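Side-chain contact in Lin2722 protein (Listeria innocua, PDB 3DS8), which is of unknown function but belongs to the alpha/beta hydrolase superfamily and may be a serine hydrolase: residues Phe64-Asn69 with Asp74-Trp79. Numbering follows the deposited sequence.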
loop_
_atom_site.group_PDB
_atom_site.type_symbol
_atom_site.label_atom_id
_atom_site.label_comp_id
_atom_site.label_asym_id
_atom_site.label_seq_id
_atom_site.Cartn_x
_atom_site.Cartn_y
_atom_site.Cartn_z
ATOM N N PHE A 64 3.082 -11.330 2.500
ATOM C CA PHE A 64 4.475 -10.979 2.758
ATOM C C PHE A 64 4.744 -10.684 4.232
ATOM O O PHE A 64 3.943 -10.026 4.893
ATOM C CB PHE A 64 4.884 -9.789 1.888
ATOM C CG PHE A 64 6.345 -9.681 1.703
ATOM C CD1 PHE A 64 6.969 -10.369 0.679
ATOM C CD2 PHE A 64 7.108 -8.926 2.570
ATOM C CE1 PHE A 64 8.329 -10.314 0.509
ATOM C CE2 PHE A 64 8.484 -8.849 2.408
ATOM C CZ PHE A 64 9.104 -9.550 1.378
ATOM N N GLY A 65 5.894 -11.125 4.739
ATOM C CA GLY A 65 6.243 -10.835 6.109
ATOM C C GLY A 65 7.671 -10.357 6.235
ATOM O O GLY A 65 8.559 -10.969 5.704
ATOM N N PHE A 66 7.880 -9.286 6.986
ATOM C CA PHE A 66 9.220 -8.870 7.413
ATOM C C PHE A 66 9.511 -9.367 8.824
ATOM O O PHE A 66 8.820 -8.976 9.778
ATOM C CB PHE A 66 9.300 -7.350 7.424
ATOM C CG PHE A 66 9.185 -6.716 6.077
ATOM C CD1 PHE A 66 10.264 -6.707 5.226
ATOM C CD2 PHE A 66 7.996 -6.138 5.651
ATOM C CE1 PHE A 66 10.180 -6.111 3.965
ATOM C CE2 PHE A 66 7.884 -5.594 4.383
ATOM C CZ PHE A 66 9.009 -5.545 3.545
ATOM N N GLU A 67 10.549 -10.188 9.001
ATOM C CA GLU A 67 10.905 -10.635 10.363
ATOM C C GLU A 67 11.242 -9.428 11.265
ATOM O O GLU A 67 10.926 -9.418 12.467
ATOM C CB GLU A 67 12.118 -11.557 10.361
ATOM C CG GLU A 67 12.440 -12.039 11.787
ATOM C CD GLU A 67 13.096 -13.424 11.895
ATOM O OE1 GLU A 67 13.586 -13.981 10.883
ATOM O OE2 GLU A 67 13.104 -13.954 13.035
ATOM N N GLN A 68 11.892 -8.440 10.675
ATOM C CA GLN A 68 12.199 -7.184 11.355
ATOM C C GLN A 68 10.997 -6.269 11.181
ATOM O O GLN A 68 10.987 -5.371 10.337
ATOM C CB GLN A 68 13.490 -6.560 10.820
ATOM C CG GLN A 68 14.737 -7.314 11.311
ATOM C CD GLN A 68 15.173 -8.410 10.400
ATOM O OE1 GLN A 68 15.095 -8.271 9.178
ATOM N NE2 GLN A 68 15.698 -9.500 10.976
ATOM N N ASN A 69 9.982 -6.533 11.995
ATOM C CA ASN A 69 8.618 -6.021 11.751
ATOM C C ASN A 69 8.353 -4.658 12.385
ATOM O O ASN A 69 7.226 -4.153 12.361
ATOM C CB ASN A 69 7.568 -7.094 12.116
ATOM C CG ASN A 69 7.400 -7.298 13.628
ATOM O OD1 ASN A 69 8.241 -6.903 14.405
ATOM N ND2 ASN A 69 6.337 -8.008 14.027
ATOM N N ASP A 74 11.715 2.562 4.598
ATOM C CA ASP A 74 12.730 2.503 3.546
ATOM C C ASP A 74 13.619 1.279 3.669
ATOM O O ASP A 74 14.030 0.710 2.636
ATOM C CB ASP A 74 13.504 3.824 3.357
ATOM C CG ASP A 74 14.230 4.287 4.556
ATOM O OD1 ASP A 74 13.827 3.993 5.688
ATOM O OD2 ASP A 74 15.203 5.059 4.347
ATOM N N ASP A 75 13.873 0.795 4.893
ATOM C CA ASP A 75 14.533 -0.520 5.037
ATOM C C ASP A 75 13.652 -1.667 4.494
ATOM O O ASP A 75 14.143 -2.565 3.746
ATOM C CB ASP A 75 14.907 -0.796 6.467
ATOM C CG ASP A 75 16.192 -0.049 6.879
ATOM O OD1 ASP A 75 16.947 0.398 6.008
ATOM O OD2 ASP A 75 16.424 0.093 8.050
ATOM N N TRP A 76 12.375 -1.612 4.823
ATOM C CA TRP A 76 11.425 -2.586 4.265
ATOM C C TRP A 76 11.460 -2.593 2.723
ATOM O O TRP A 76 11.481 -3.658 2.095
ATOM C CB TRP A 76 10.006 -2.312 4.756
ATOM C CG TRP A 76 9.718 -2.847 6.109
ATOM C CD1 TRP A 76 10.584 -3.340 7.029
ATOM C CD2 TRP A 76 8.424 -2.920 6.693
ATOM N NE1 TRP A 76 9.903 -3.717 8.180
ATOM C CE2 TRP A 76 8.566 -3.472 7.986
ATOM C CE3 TRP A 76 7.144 -2.599 6.224
ATOM C CZ2 TRP A 76 7.472 -3.675 8.843
ATOM C CZ3 TRP A 76 6.052 -2.821 7.069
ATOM C CH2 TRP A 76 6.232 -3.330 8.369
ATOM N N SER A 77 11.417 -1.420 2.116
ATOM C CA SER A 77 11.440 -1.337 0.650
ATOM C C SER A 77 12.663 -1.997 0.038
ATOM O O SER A 77 12.554 -2.689 -0.980
ATOM C CB SER A 77 11.362 0.102 0.227
ATOM O OG SER A 77 11.360 0.235 -1.181
ATOM N N LYS A 78 13.846 -1.746 0.620
ATOM C CA LYS A 78 15.095 -2.398 0.171
ATOM C C LYS A 78 15.034 -3.913 0.301
ATOM O O LYS A 78 15.438 -4.630 -0.609
ATOM C CB LYS A 78 16.287 -1.878 0.976
ATOM C CG LYS A 78 16.595 -0.424 0.732
ATOM C CD LYS A 78 17.837 -0.005 1.520
ATOM C CE LYS A 78 17.830 1.474 1.813
ATOM N NZ LYS A 78 17.554 2.286 0.569
ATOM N N TRP A 79 14.494 -4.403 1.416
ATOM C CA TRP A 79 14.355 -5.849 1.620
ATOM C C TRP A 79 13.296 -6.468 0.692
ATOM O O TRP A 79 13.478 -7.584 0.174
ATOM C CB TRP A 79 14.056 -6.170 3.077
ATOM C CG TRP A 79 15.090 -5.672 3.998
ATOM C CD1 TRP A 79 16.419 -5.468 3.731
ATOM C CD2 TRP A 79 14.891 -5.308 5.361
ATOM N NE1 TRP A 79 17.057 -4.953 4.856
ATOM C CE2 TRP A 79 16.136 -4.855 5.868
ATOM C CE3 TRP A 79 13.792 -5.309 6.203
ATOM C CZ2 TRP A 79 16.290 -4.430 7.195
ATOM C CZ3 TRP A 79 13.945 -4.864 7.519
ATOM C CH2 TRP A 79 15.180 -4.469 8.006
#
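Phe66, the last residue of strand 61-66, lays its ring flat against the indole of Trp76 on helix 73-91. The phenyl and the five-membered ring are nearly parallel, 10° apart with centroids 3.8 Å from each other, and the closest carbons are Phe66 CD2 and Trp76 CD2 at 3.4 Å. Each CB also sits over its partner's ring as a CH-pi contact, while Phe64 CE2 approaches the opposite face of Phe66 near its rim. With CG beside the backbone N (chi1 -81°), the Trp76 indole reaches the turn that follows the strand. There Trp76 NE1 donates to Gln68 O, 2.9 Å away and 162° at the hydrogen, with the oxygen close to the indole plane. Trp79 presents its edge to Phe66 instead, Trp79 CE3 lying 3.9 Å from Phe66 CD1, while Gln68 OE1 lies over one face toward the rim and Gln68 CB packs 3.7 Å from Trp79 CZ3. The Gln68 amide stands steeply to that indole, held by Asn42 and Ser43. The Trp76 ring also meets His10 steeply and touches Asn103 by the probable nucleophile elbow. Stack and N-H bond together probably restrain the Trp76 indole, tying the inverse gamma turn centred on Gln68 to the helix.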